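Local atomic coordinates of dihydrodipicolinate synthase (Agrobacterium tumefaciens, PDB entry 3B4U), a protein that probably catalyses the condensation of pyruvate with aspartate semialdehyde, a step on the diaminopimelate route to lysine. Residues R156-F161 / K183-L188; V168-S171 / H177-R180; A249-V254 / T261-V266; L253-T258 / E276-I281. All coordinates share one frame; numbering follows the deposited sequence. Where two conformers were deposited one is given.

Interaction 1 of 4, residues R156-F161 / K183-L188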
loop_
_atom_site.group_PDB
_atom_site.type_symbol
_atom_site.label_atom_id
_atom_site.label_comp_id
_atom_site.label_asym_id
_atom_site.label_seq_id
_atom_site.Cartn_x
_atom_site.Cartn_y
_atom_site.Cartn_z
ATOM N N ARG B 156 -19.056 -5.571 -13.708
ATOM C CA ARG B 156 -18.743 -6.959 -13.422
ATOM C C ARG B 156 -18.941 -7.271 -11.956
ATOM O O ARG B 156 -19.435 -8.308 -11.577
ATOM C CB ARG B 156 -17.346 -7.349 -13.905
ATOM C CG ARG B 156 -17.199 -7.293 -15.418
ATOM C CD ARG B 156 -15.756 -7.310 -15.861
ATOM N NE ARG B 156 -15.132 -8.596 -15.576
ATOM C CZ ARG B 156 -13.843 -8.854 -15.784
ATOM N NH1 ARG B 156 -13.006 -7.892 -16.141
ATOM N NH2 ARG B 156 -13.366 -10.065 -15.588
ATOM N N LEU B 157 -18.502 -6.362 -11.082
ATOM C CA LEU B 157 -18.653 -6.554 -9.650
ATOM C C LEU B 157 -20.123 -6.536 -9.234
ATOM O O LEU B 157 -20.549 -7.360 -8.433
ATOM C CB LEU B 157 -17.861 -5.488 -8.891
ATOM C CG LEU B 157 -16.341 -5.593 -9.028
ATOM C CD1 LEU B 157 -15.679 -4.318 -8.424
ATOM C CD2 LEU B 157 -15.810 -6.834 -8.406
ATOM N N LYS B 158 -20.871 -5.571 -9.746
ATOM C CA LYS B 158 -22.297 -5.473 -9.421
ATOM C C LYS B 158 -23.046 -6.719 -9.862
ATOM O O LYS B 158 -23.890 -7.224 -9.141
ATOM C CB LYS B 158 -22.872 -4.243 -10.095
ATOM C CG LYS B 158 -24.300 -3.952 -9.756
ATOM C CD LYS B 158 -24.808 -2.710 -10.462
ATOM C CE LYS B 158 -25.398 -2.992 -11.847
ATOM N NZ LYS B 158 -25.791 -1.708 -12.501
ATOM N N ALA B 159 -22.749 -7.207 -11.062
ATOM C CA ALA B 159 -23.433 -8.392 -11.608
ATOM C C ALA B 159 -23.137 -9.624 -10.786
ATOM O O ALA B 159 -24.031 -10.424 -10.535
ATOM C CB ALA B 159 -23.028 -8.599 -13.068
ATOM N N ALA B 160 -21.868 -9.805 -10.389
ATOM C CA ALA B 160 -21.481 -11.009 -9.675
ATOM C C ALA B 160 -21.848 -10.962 -8.206
ATOM O O ALA B 160 -22.013 -12.004 -7.573
ATOM C CB ALA B 160 -20.006 -11.260 -9.843
ATOM N N PHE B 161 -21.927 -9.757 -7.631
ATOM C CA PHE B 161 -22.005 -9.600 -6.191
ATOM C C PHE B 161 -23.120 -8.690 -5.741
ATOM O O PHE B 161 -22.913 -7.749 -4.977
ATOM C CB PHE B 161 -20.637 -9.123 -5.657
ATOM C CG PHE B 161 -19.515 -10.041 -6.040
ATOM C CD1 PHE B 161 -19.488 -11.343 -5.558
ATOM C CD2 PHE B 161 -18.500 -9.640 -6.892
ATOM C CE1 PHE B 161 -18.504 -12.223 -5.938
ATOM C CE2 PHE B 161 -17.483 -10.528 -7.270
ATOM C CZ PHE B 161 -17.507 -11.817 -6.803
ATOM N N LYS B 183 -25.206 6.527 -15.172
ATOM C CA LYS B 183 -26.095 5.900 -16.176
ATOM C C LYS B 183 -26.174 4.390 -16.095
ATOM O O LYS B 183 -27.239 3.802 -16.282
ATOM C CB LYS B 183 -25.623 6.283 -17.579
ATOM C CG LYS B 183 -25.836 7.728 -17.910
ATOM C CD LYS B 183 -25.166 8.057 -19.250
ATOM C CE LYS B 183 -25.360 9.479 -19.675
ATOM N NZ LYS B 183 -24.699 9.725 -21.001
ATOM N N GLU B 184 -25.007 3.772 -15.909
ATOM C CA GLU B 184 -24.908 2.332 -15.932
ATOM C C GLU B 184 -25.154 1.726 -14.575
ATOM O O GLU B 184 -25.669 0.615 -14.511
ATOM C CB GLU B 184 -23.552 1.880 -16.446
ATOM C CG GLU B 184 -23.235 2.332 -17.825
ATOM C CD GLU B 184 -24.135 1.755 -18.877
ATOM O OE1 GLU B 184 -24.633 0.610 -18.755
ATOM O OE2 GLU B 184 -24.351 2.504 -19.842
ATOM N N HIS B 185 -24.753 2.425 -13.489
ATOM C CA HIS B 185 -24.704 1.845 -12.163
ATOM C C HIS B 185 -25.309 2.751 -11.120
ATOM O O HIS B 185 -25.062 2.572 -9.944
ATOM C CB HIS B 185 -23.261 1.471 -11.801
ATOM C CG HIS B 185 -22.632 0.611 -12.834
ATOM N ND1 HIS B 185 -23.208 -0.575 -13.236
ATOM C CD2 HIS B 185 -21.514 0.771 -13.583
ATOM C CE1 HIS B 185 -22.470 -1.104 -14.197
ATOM N NE2 HIS B 185 -21.427 -0.318 -14.417
ATOM N N GLY B 186 -26.207 3.632 -11.526
ATOM C CA GLY B 186 -26.855 4.518 -10.584
ATOM C C GLY B 186 -27.901 3.866 -9.711
ATOM O O GLY B 186 -28.414 4.510 -8.831
ATOM N N ASP B 187 -28.131 2.569 -9.923
ATOM C CA ASP B 187 -28.868 1.719 -8.996
ATOM C C ASP B 187 -28.091 1.471 -7.708
ATOM O O ASP B 187 -28.669 1.127 -6.683
ATOM C CB ASP B 187 -29.318 0.405 -9.670
ATOM C CG ASP B 187 -28.196 -0.410 -10.302
ATOM O OD1 ASP B 187 -27.305 0.101 -10.958
ATOM O OD2 ASP B 187 -28.262 -1.658 -10.203
ATOM N N LEU B 188 -26.776 1.631 -7.772
ATOM C CA LEU B 188 -25.902 1.544 -6.608
ATOM C C LEU B 188 -25.790 2.928 -6.002
ATOM O O LEU B 188 -26.235 3.917 -6.552
ATOM C CB LEU B 188 -24.529 1.058 -7.035
ATOM C CG LEU B 188 -24.480 -0.304 -7.717
ATOM C CD1 LEU B 188 -23.002 -0.646 -7.988
ATOM C CD2 LEU B 188 -25.230 -1.336 -6.899
#
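Lys-158 reaches out from one helix and delivers its ammonium group between His-185, near the end of the next helix, and Asp-187 in the turn behind it. CG lies opposite the backbone N (chi1 -175°), which sends the chain straight off the helix. A bend at chi3 (88°) then swings CE, and with it NZ, toward the imidazole. Lys-158 NZ approaches the edge of that ring only 6° out of its plane and donates to ND1 of His-185 at 2.9 Å. With ND1 accepting and NE2 weakly bonded to Val-151 O, the ring is probably neutral with its proton on NE2. Helices 151-160 and 175-185 are neighbours on the outer layer of the TIM barrel, and a type I turn from His-185 to Leu-188 leads from the second toward its next strand. From that turn the Asp-187 side chain approaches from the direction opposite to the lysine. Its OD1 takes the salt bridge from Lys-158 NZ through the syn lone pair at 2.8 Å, while Asp-187 OD2 is a weak second acceptor for Lys-158 NZ at 3.4 Å. Lysine suits this position because its hydrocarbon part is useful too: Lys-158 CD rests 3.7 Å from Leu-188 CG.

Interaction 2 of 4, residues V168-S171 / H177-R180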
loop_
_atom_site.group_PDB
_atom_site.type_symbol
_atom_site.label_atom_id
_atom_site.label_comp_id
_atom_site.label_asym_id
_atom_site.label_seq_id
_atom_site.Cartn_x
_atom_site.Cartn_y
_atom_site.Cartn_z
ATOM N N VAL B 168 -20.060 2.861 -5.055
ATOM C CA VAL B 168 -18.761 3.286 -5.522
ATOM C C VAL B 168 -18.482 4.653 -4.924
ATOM O O VAL B 168 -19.313 5.549 -5.067
ATOM C CB VAL B 168 -18.709 3.409 -7.056
ATOM C CG1 VAL B 168 -17.285 3.829 -7.521
ATOM C CG2 VAL B 168 -19.093 2.104 -7.745
ATOM N N LYS B 169 -17.309 4.835 -4.317
ATOM C CA LYS B 169 -16.843 6.179 -3.998
ATOM C C LYS B 169 -15.924 6.593 -5.124
ATOM O O LYS B 169 -14.800 6.102 -5.253
ATOM C CB LYS B 169 -16.117 6.209 -2.649
ATOM C CG LYS B 169 -15.536 7.577 -2.317
ATOM C CD LYS B 169 -16.579 8.675 -2.199
ATOM C CE LYS B 169 -15.972 10.025 -1.925
ATOM N NZ LYS B 169 -17.070 11.050 -1.769
ATOM N N ASP B 170 -16.435 7.481 -5.987
ATOM C CA ASP B 170 -15.711 7.905 -7.142
ATOM C C ASP B 170 -15.041 9.221 -6.845
ATOM O O ASP B 170 -15.672 10.277 -6.894
ATOM C CB ASP B 170 -16.647 8.044 -8.351
ATOM C CG ASP B 170 -15.925 8.496 -9.584
ATOM O OD1 ASP B 170 -14.683 8.496 -9.589
ATOM O OD2 ASP B 170 -16.620 8.851 -10.554
ATOM N N SER B 171 -13.759 9.137 -6.556
ATOM C CA SER B 171 -12.911 10.286 -6.278
ATOM C C SER B 171 -11.969 10.526 -7.462
ATOM O O SER B 171 -10.914 11.087 -7.301
ATOM C CB SER B 171 -12.150 10.091 -4.975
ATOM O OG SER B 171 -13.103 10.078 -3.940
ATOM N N HIS B 177 -16.228 9.746 -16.579
ATOM C CA HIS B 177 -16.336 8.484 -15.851
ATOM C C HIS B 177 -17.549 8.494 -14.916
ATOM O O HIS B 177 -18.402 7.609 -14.965
ATOM C CB HIS B 177 -15.047 8.300 -15.056
ATOM C CG HIS B 177 -15.010 7.037 -14.266
ATOM N ND1 HIS B 177 -15.383 6.924 -12.940
ATOM C CD2 HIS B 177 -14.625 5.804 -14.668
ATOM C CE1 HIS B 177 -15.222 5.660 -12.574
ATOM N NE2 HIS B 177 -14.758 4.969 -13.596
ATOM N N THR B 178 -17.657 9.522 -14.087
ATOM C CA THR B 178 -18.741 9.615 -13.119
ATOM C C THR B 178 -20.109 9.544 -13.794
ATOM O O THR B 178 -21.029 8.885 -13.288
ATOM C CB THR B 178 -18.633 10.904 -12.310
ATOM O OG1 THR B 178 -17.287 11.058 -11.867
ATOM C CG2 THR B 178 -19.568 10.900 -11.128
ATOM N N GLU B 179 -20.264 10.264 -14.907
ATOM C CA GLU B 179 -21.552 10.283 -15.575
ATOM C C GLU B 179 -21.971 8.885 -16.070
ATOM O O GLU B 179 -23.150 8.566 -16.048
ATOM C CB GLU B 179 -21.567 11.340 -16.684
ATOM C CG GLU B 179 -20.896 10.993 -17.953
ATOM C CD GLU B 179 -21.148 12.030 -19.035
ATOM O OE1 GLU B 179 -22.194 12.680 -18.967
ATOM O OE2 GLU B 179 -20.305 12.169 -19.914
ATOM N N ARG B 180 -21.007 8.084 -16.538
ATOM C CA ARG B 180 -21.236 6.683 -16.915
ATOM C C ARG B 180 -21.566 5.821 -15.714
ATOM O O ARG B 180 -22.418 4.944 -15.803
ATOM C CB ARG B 180 -20.012 6.106 -17.615
ATOM C CG ARG B 180 -19.796 6.701 -18.973
ATOM C CD ARG B 180 -18.526 6.204 -19.595
ATOM N NE ARG B 180 -18.658 4.799 -19.945
ATOM C CZ ARG B 180 -17.811 3.834 -19.605
ATOM N NH1 ARG B 180 -16.723 4.087 -18.891
ATOM N NH2 ARG B 180 -18.059 2.588 -19.996
#
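Asp-170 and His-177 both carry CG opposite the backbone N (chi1 close to 180°), which holds the carboxylate out from its strand toward the helix and turns the imidazole back to meet it. Thr-178, the following helix residue, has its OG1 beside its own backbone N, and from there the hydroxyl also faces the acid. The hydroxyl and the imidazole both meet OD2 of Asp-170. Thr-178 OG1 donates to Asp-170 OD2 at 2.7 Å, from above the carboxylate plane, 38° out of it, and is also hydrogen-bonded with Asn-174 O. His-177 ND1 adds a weak bond to Asp-170 OD2 at 3.3 Å. The oxygen lies near the plane of the imidazole, at its edge, but the ring and the carboxylate are turned 73° against each other. The other imidazole nitrogen of His-177, NE2, has its stronger partner in the carbonyl oxygen of Leu-149. Asp-170 OD1 is held in turn by Ser-172 OG and Asn-140 ND2, so this buried carboxylate has polar partners on both oxygens and its rotation is well fixed. The short aspartate side chain suffices to reach both helix residues and has few torsions to hold fixed. The contact ties strand 165-170 to helix 175-185 within a beta-alpha-beta unit of the TIM barrel, near the C-terminal end of the sixth strand, where enzymes of this family carry their Schiff-base lysine.

Interaction 3 of 4, residues A249-V254 / T261-V266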
loop_
_atom_site.group_PDB
_atom_site.type_symbol
_atom_site.label_atom_id
_atom_site.label_comp_id
_atom_site.label_asym_id
_atom_site.label_seq_id
_atom_site.Cartn_x
_atom_site.Cartn_y
_atom_site.Cartn_z
ATOM N N ALA B 249 -3.963 20.024 5.110
ATOM C CA ALA B 249 -4.716 21.274 4.993
ATOM C C ALA B 249 -6.136 21.174 5.535
ATOM O O ALA B 249 -6.626 22.085 6.181
ATOM C CB ALA B 249 -4.717 21.777 3.554
ATOM N N VAL B 250 -6.801 20.045 5.300
ATOM C CA VAL B 250 -8.095 19.831 5.904
ATOM C C VAL B 250 -8.010 19.908 7.420
ATOM O O VAL B 250 -8.830 20.545 8.088
ATOM C CB VAL B 250 -8.660 18.448 5.463
ATOM C CG1 VAL B 250 -9.833 18.035 6.332
ATOM C CG2 VAL B 250 -9.111 18.501 4.018
ATOM N N LYS B 251 -6.986 19.267 7.985
ATOM C CA LYS B 251 -6.806 19.312 9.437
ATOM C C LYS B 251 -6.571 20.726 9.970
ATOM O O LYS B 251 -7.095 21.094 11.021
ATOM C CB LYS B 251 -5.703 18.346 9.848
ATOM C CG LYS B 251 -6.104 16.868 9.701
ATOM C CD LYS B 251 -4.965 15.914 10.110
ATOM C CE LYS B 251 -5.296 15.211 11.410
ATOM N NZ LYS B 251 -4.217 14.275 11.797
ATOM N N VAL B 252 -5.823 21.532 9.220
ATOM C CA VAL B 252 -5.644 22.944 9.591
ATOM C C VAL B 252 -7.007 23.636 9.715
ATOM O O VAL B 252 -7.235 24.394 10.629
ATOM C CB VAL B 252 -4.755 23.673 8.533
ATOM C CG1 VAL B 252 -4.857 25.185 8.659
ATOM C CG2 VAL B 252 -3.302 23.255 8.601
ATOM N N LEU B 253 -7.922 23.347 8.799
ATOM C CA LEU B 253 -9.231 23.987 8.839
ATOM C C LEU B 253 -10.162 23.408 9.894
ATOM O O LEU B 253 -10.993 24.131 10.427
ATOM C CB LEU B 253 -9.847 24.036 7.440
ATOM C CG LEU B 253 -9.089 25.017 6.527
ATOM C CD1 LEU B 253 -9.682 24.997 5.126
ATOM C CD2 LEU B 253 -9.134 26.462 7.060
ATOM N N VAL B 254 -10.003 22.139 10.266
ATOM C CA VAL B 254 -10.688 21.638 11.457
ATOM C C VAL B 254 -10.220 22.440 12.672
ATOM O O VAL B 254 -11.046 22.920 13.445
ATOM C CB VAL B 254 -10.476 20.128 11.684
ATOM C CG1 VAL B 254 -11.193 19.714 12.953
ATOM C CG2 VAL B 254 -11.013 19.366 10.473
ATOM N N THR B 261 -6.518 22.756 18.890
ATOM C CA THR B 261 -5.156 22.727 18.388
ATOM C C THR B 261 -4.680 21.323 17.998
ATOM O O THR B 261 -3.718 21.214 17.246
ATOM C CB THR B 261 -4.166 23.314 19.430
ATOM O OG1 THR B 261 -4.283 22.551 20.622
ATOM C CG2 THR B 261 -4.491 24.771 19.725
ATOM N N ILE B 262 -5.327 20.291 18.527
ATOM C CA ILE B 262 -4.868 18.910 18.312
ATOM C C ILE B 262 -4.713 18.554 16.828
ATOM O O ILE B 262 -3.824 17.796 16.454
ATOM C CB ILE B 262 -5.790 17.911 19.045
ATOM C CG1 ILE B 262 -5.162 16.507 19.183
ATOM C CG2 ILE B 262 -7.154 17.812 18.389
ATOM C CD1 ILE B 262 -4.321 16.382 20.405
ATOM N N TRP B 263 -5.530 19.136 15.956
ATOM C CA TRP B 263 -5.630 18.669 14.578
ATOM C C TRP B 263 -4.428 18.989 13.758
ATOM O O TRP B 263 -4.269 18.357 12.732
ATOM C CB TRP B 263 -6.892 19.228 13.924
ATOM C CG TRP B 263 -8.078 18.824 14.683
ATOM C CD1 TRP B 263 -8.757 19.577 15.581
ATOM C CD2 TRP B 263 -8.690 17.523 14.690
ATOM N NE1 TRP B 263 -9.752 18.843 16.152
ATOM C CE2 TRP B 263 -9.732 17.569 15.623
ATOM C CE3 TRP B 263 -8.470 16.326 13.976
ATOM C CZ2 TRP B 263 -10.536 16.464 15.884
ATOM C CZ3 TRP B 263 -9.263 15.233 14.236
ATOM C CH2 TRP B 263 -10.298 15.303 15.167
ATOM N N SER B 264 -3.558 19.888 14.252
ATOM C CA SER B 264 -2.339 20.300 13.555
ATOM C C SER B 264 -1.569 19.072 13.110
ATOM O O SER B 264 -1.320 18.888 11.880
ATOM C CB SER B 264 -1.505 21.302 14.397
ATOM O OG SER B 264 -1.346 20.861 15.733
ATOM N N ASP B 265 -1.321 18.224 14.099
ATOM C CA ASP B 265 -0.412 17.110 13.977
ATOM C C ASP B 265 -0.901 16.065 12.974
ATOM O O ASP B 265 -2.080 15.680 12.959
ATOM C CB ASP B 265 -0.168 16.448 15.343
ATOM C CG ASP B 265 0.810 17.220 16.219
ATOM O OD1 ASP B 265 1.371 18.214 15.734
ATOM O OD2 ASP B 265 0.965 16.823 17.388
ATOM N N VAL B 266 0.032 15.604 12.154
ATOM C CA VAL B 266 -0.206 14.521 11.228
ATOM C C VAL B 266 0.794 13.436 11.499
ATOM O O VAL B 266 1.834 13.661 12.124
ATOM C CB VAL B 266 -0.086 14.978 9.749
ATOM C CG1 VAL B 266 -1.231 15.945 9.403
ATOM C CG2 VAL B 266 1.280 15.588 9.439
#
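Lys-251 leaves helix 246-258 directly over the backbone of Trp-263, and its side chain can be followed along the loop 261-266 from root to tip. Lys-251 CB comes first, 3.2 Å from the carbonyl oxygen of Trp-263. CG passes the same oxygen at longer range, and Lys-251 CD then lies 3.8 Å from Val-266 CG1, where the aliphatic part finds an apolar neighbour. After a turn at chi3 (109°), Lys-251 CE lies 3.6 Å from both Trp-263 O and Asp-265 O, beside the indole edge. At the tip, Lys-251 NZ donates to the carbonyl oxygen of Asp-265 at 2.8 Å, in the carbonyl plane. That bond is one of several: Lys-251 NZ also forms a salt bridge with Glu-49 and a hydrogen bond with Thr-13 O, which probably balances the buried charge and holds the ammonium in place. As in other members of this family, helices follow the TIM barrel at the C-terminus, and through this lysine one of them is tied to loops of the barrel's first part. One turn further on, Val-254 supplies a different contact. Its CG1 sits over the indole face, 3.5 Å from the centroid of the five-membered ring of Trp-263 and only 4° off the normal, a CH-pi contact. Ile-262 CG2 covers the opposite face, so the flat ring is sandwiched between two branched aliphatic chains, while Trp-263 NE1 bonds to Glu-260.

Interaction 4 of 4, residues L253-T258 / E276-I281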
loop_
_atom_site.group_PDB
_atom_site.type_symbol
_atom_site.label_atom_id
_atom_site.label_comp_id
_atom_site.label_asym_id
_atom_site.label_seq_id
_atom_site.Cartn_x
_atom_site.Cartn_y
_atom_site.Cartn_z
ATOM N N LEU B 253 -7.922 23.347 8.799
ATOM C CA LEU B 253 -9.231 23.987 8.839
ATOM C C LEU B 253 -10.162 23.408 9.894
ATOM O O LEU B 253 -10.993 24.131 10.427
ATOM C CB LEU B 253 -9.847 24.036 7.440
ATOM C CG LEU B 253 -9.089 25.017 6.527
ATOM C CD1 LEU B 253 -9.682 24.997 5.126
ATOM C CD2 LEU B 253 -9.134 26.462 7.060
ATOM N N VAL B 254 -10.003 22.139 10.266
ATOM C CA VAL B 254 -10.688 21.638 11.457
ATOM C C VAL B 254 -10.220 22.440 12.672
ATOM O O VAL B 254 -11.046 22.920 13.445
ATOM C CB VAL B 254 -10.476 20.128 11.684
ATOM C CG1 VAL B 254 -11.193 19.714 12.953
ATOM C CG2 VAL B 254 -11.013 19.366 10.473
ATOM N N SER B 255 -8.911 22.629 12.824
ATOM C CA SER B 255 -8.374 23.443 13.925
ATOM C C SER B 255 -8.929 24.864 13.864
ATOM O O SER B 255 -9.335 25.422 14.887
ATOM C CB SER B 255 -6.847 23.480 13.886
ATOM O OG SER B 255 -6.297 22.295 14.421
ATOM N N HIS B 256 -8.936 25.474 12.673
ATOM C CA HIS B 256 -9.354 26.859 12.532
ATOM C C HIS B 256 -10.804 27.059 12.895
ATOM O O HIS B 256 -11.153 28.035 13.572
ATOM C CB HIS B 256 -9.087 27.280 11.099
ATOM C CG HIS B 256 -9.364 28.722 10.810
ATOM N ND1 HIS B 256 -8.782 29.760 11.511
ATOM C CD2 HIS B 256 -10.104 29.282 9.828
ATOM C CE1 HIS B 256 -9.201 30.897 10.986
ATOM N NE2 HIS B 256 -9.989 30.638 9.959
ATOM N N THR B 257 -11.670 26.150 12.457
ATOM C CA THR B 257 -13.093 26.326 12.706
ATOM C C THR B 257 -13.534 25.951 14.115
ATOM O O THR B 257 -14.550 26.433 14.589
ATOM C CB THR B 257 -13.960 25.555 11.679
ATOM O OG1 THR B 257 -13.669 24.141 11.770
ATOM C CG2 THR B 257 -13.708 26.054 10.252
ATOM N N THR B 258 -12.792 25.081 14.787
ATOM C CA THR B 258 -13.175 24.575 16.109
ATOM C C THR B 258 -12.403 25.191 17.265
ATOM O O THR B 258 -12.819 25.052 18.407
ATOM C CB THR B 258 -12.981 23.048 16.206
ATOM O OG1 THR B 258 -11.595 22.743 16.098
ATOM C CG2 THR B 258 -13.770 22.324 15.116
ATOM N N GLU B 276 3.394 29.836 8.301
ATOM C CA GLU B 276 3.102 30.741 7.204
ATOM C C GLU B 276 2.030 30.135 6.285
ATOM O O GLU B 276 1.089 30.826 5.878
ATOM C CB GLU B 276 4.396 31.034 6.441
ATOM C CG GLU B 276 4.208 31.900 5.239
ATOM C CD GLU B 276 5.479 32.160 4.477
ATOM O OE1 GLU B 276 6.345 31.264 4.428
ATOM O OE2 GLU B 276 5.595 33.260 3.875
ATOM N N ASP B 277 2.153 28.850 5.966
ATOM C CA ASP B 277 1.189 28.238 5.054
ATOM C C ASP B 277 -0.175 28.061 5.714
ATOM O O ASP B 277 -1.213 28.180 5.068
ATOM C CB ASP B 277 1.690 26.875 4.584
ATOM C CG ASP B 277 2.779 26.975 3.552
ATOM O OD1 ASP B 277 3.003 28.077 3.024
ATOM O OD2 ASP B 277 3.360 25.918 3.239
ATOM N N ARG B 278 -0.186 27.808 7.010
ATOM C CA ARG B 278 -1.440 27.770 7.753
ATOM C C ARG B 278 -2.163 29.104 7.664
ATOM O O ARG B 278 -3.374 29.148 7.498
ATOM C CB ARG B 278 -1.223 27.376 9.221
ATOM C CG ARG B 278 -2.430 27.654 10.111
ATOM C CD ARG B 278 -2.525 26.780 11.346
ATOM N NE ARG B 278 -3.686 27.157 12.171
ATOM C CZ ARG B 278 -4.254 26.404 13.121
ATOM N NH1 ARG B 278 -5.319 26.882 13.791
ATOM N NH2 ARG B 278 -3.790 25.188 13.400
ATOM N N ARG B 279 -1.427 30.195 7.784
ATOM C CA ARG B 279 -2.063 31.495 7.681
ATOM C C ARG B 279 -2.654 31.695 6.285
ATOM O O ARG B 279 -3.733 32.292 6.140
ATOM C CB ARG B 279 -1.074 32.597 8.042
ATOM C CG ARG B 279 -0.693 32.596 9.537
ATOM C CD ARG B 279 -1.802 33.085 10.475
ATOM N NE ARG B 279 -2.249 34.443 10.135
ATOM C CZ ARG B 279 -3.136 35.168 10.829
ATOM N NH1 ARG B 279 -3.687 34.703 11.947
ATOM N NH2 ARG B 279 -3.458 36.383 10.399
ATOM N N GLN B 280 -2.000 31.191 5.256
ATOM C CA GLN B 280 -2.539 31.302 3.897
ATOM C C GLN B 280 -3.829 30.487 3.755
ATOM O O GLN B 280 -4.822 30.940 3.156
ATOM C CB GLN B 280 -1.500 30.853 2.880
ATOM C CG GLN B 280 -0.231 31.696 2.840
ATOM C CD GLN B 280 0.780 31.178 1.842
ATOM O OE1 GLN B 280 0.442 30.924 0.684
ATOM N NE2 GLN B 280 2.039 31.049 2.275
ATOM N N ILE B 281 -3.836 29.291 4.331
ATOM C CA ILE B 281 -5.017 28.425 4.273
ATOM C C ILE B 281 -6.191 29.040 5.028
ATOM O O ILE B 281 -7.315 29.110 4.528
ATOM C CB ILE B 281 -4.656 27.079 4.866
ATOM C CG1 ILE B 281 -3.738 26.321 3.910
ATOM C CG2 ILE B 281 -5.904 26.230 5.156
ATOM C CD1 ILE B 281 -3.034 25.122 4.570
HETATM O O HOH W 1 -6.912 26.103 16.697
HETATM O O HOH W 2 -7.180 29.597 13.765
#
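Helix segments 253-258 and 276-281 cross at -64°, with their axes 10.9 Å apart at closest approach. Both belong to the C-terminal helices that follow the TIM barrel in this family, and the contact is made by side chains, not by close backbone packing. Near the closest backbone approach, Leu-253 and Ile-281 meet by apolar packing: the CG2 methyl of Ile-281 abuts the branch point of the leucine, 3.7 Å from Leu-253 CG, with both leucine methyls close by. Branched hydrocarbon chains suit this buried place, which Phe-285 also helps to cover. One turn earlier on the second helix, Arg-278 takes over. Its first torsion places CG opposite the backbone N (chi1 166°), and the chain runs extended to NE, which brings the guanidinium alongside the other helix. There Arg-278 NH2 lies 3.5 Å from Ser-255 CB, a plain packing contact that the small serine side chain allows. The charge itself is met by Glu-282, in a salt bridge to Arg-278 NE. NH1 is joined to the other helix through water. One water donates to Ser-255 O at 3.1 Å and accepts a weak bond from Arg-278 NH1. A second lies in the plane of both the imidazole and the guanidinium, 2.8 Å from His-256 ND1 and 3.3 Å from Arg-278 NH1, while His-256 NE2 bonds to Asp-286. In the helix's last turn Thr-258 OG1 donates to Val-254 O at 2.7 Å, from the opposite face of the carbonyl plane to Thr-258 N.

In the fold
Interactions 1 and 2 lie on the opposite side of the chain's centre from interaction 3. They share helix 175-185, their centres about 12 Å apart, and interaction 2 is nested within the chain loop that interaction 1 closes; one pairs barrel helices outside, the other reaches the strand near the family's probable active-site end. Interactions 3 and 4 share helix 246-258, with centres about 7 Å apart, and touch where Val-252 CG1 packs 3.8 Å from both Arg-278 CG and Ile-281 CG2. Interaction 1 lies about 37 Å, centre to centre, from interaction 3, whereas interactions 2 and 3 come within about 12 Å at their nearest atoms.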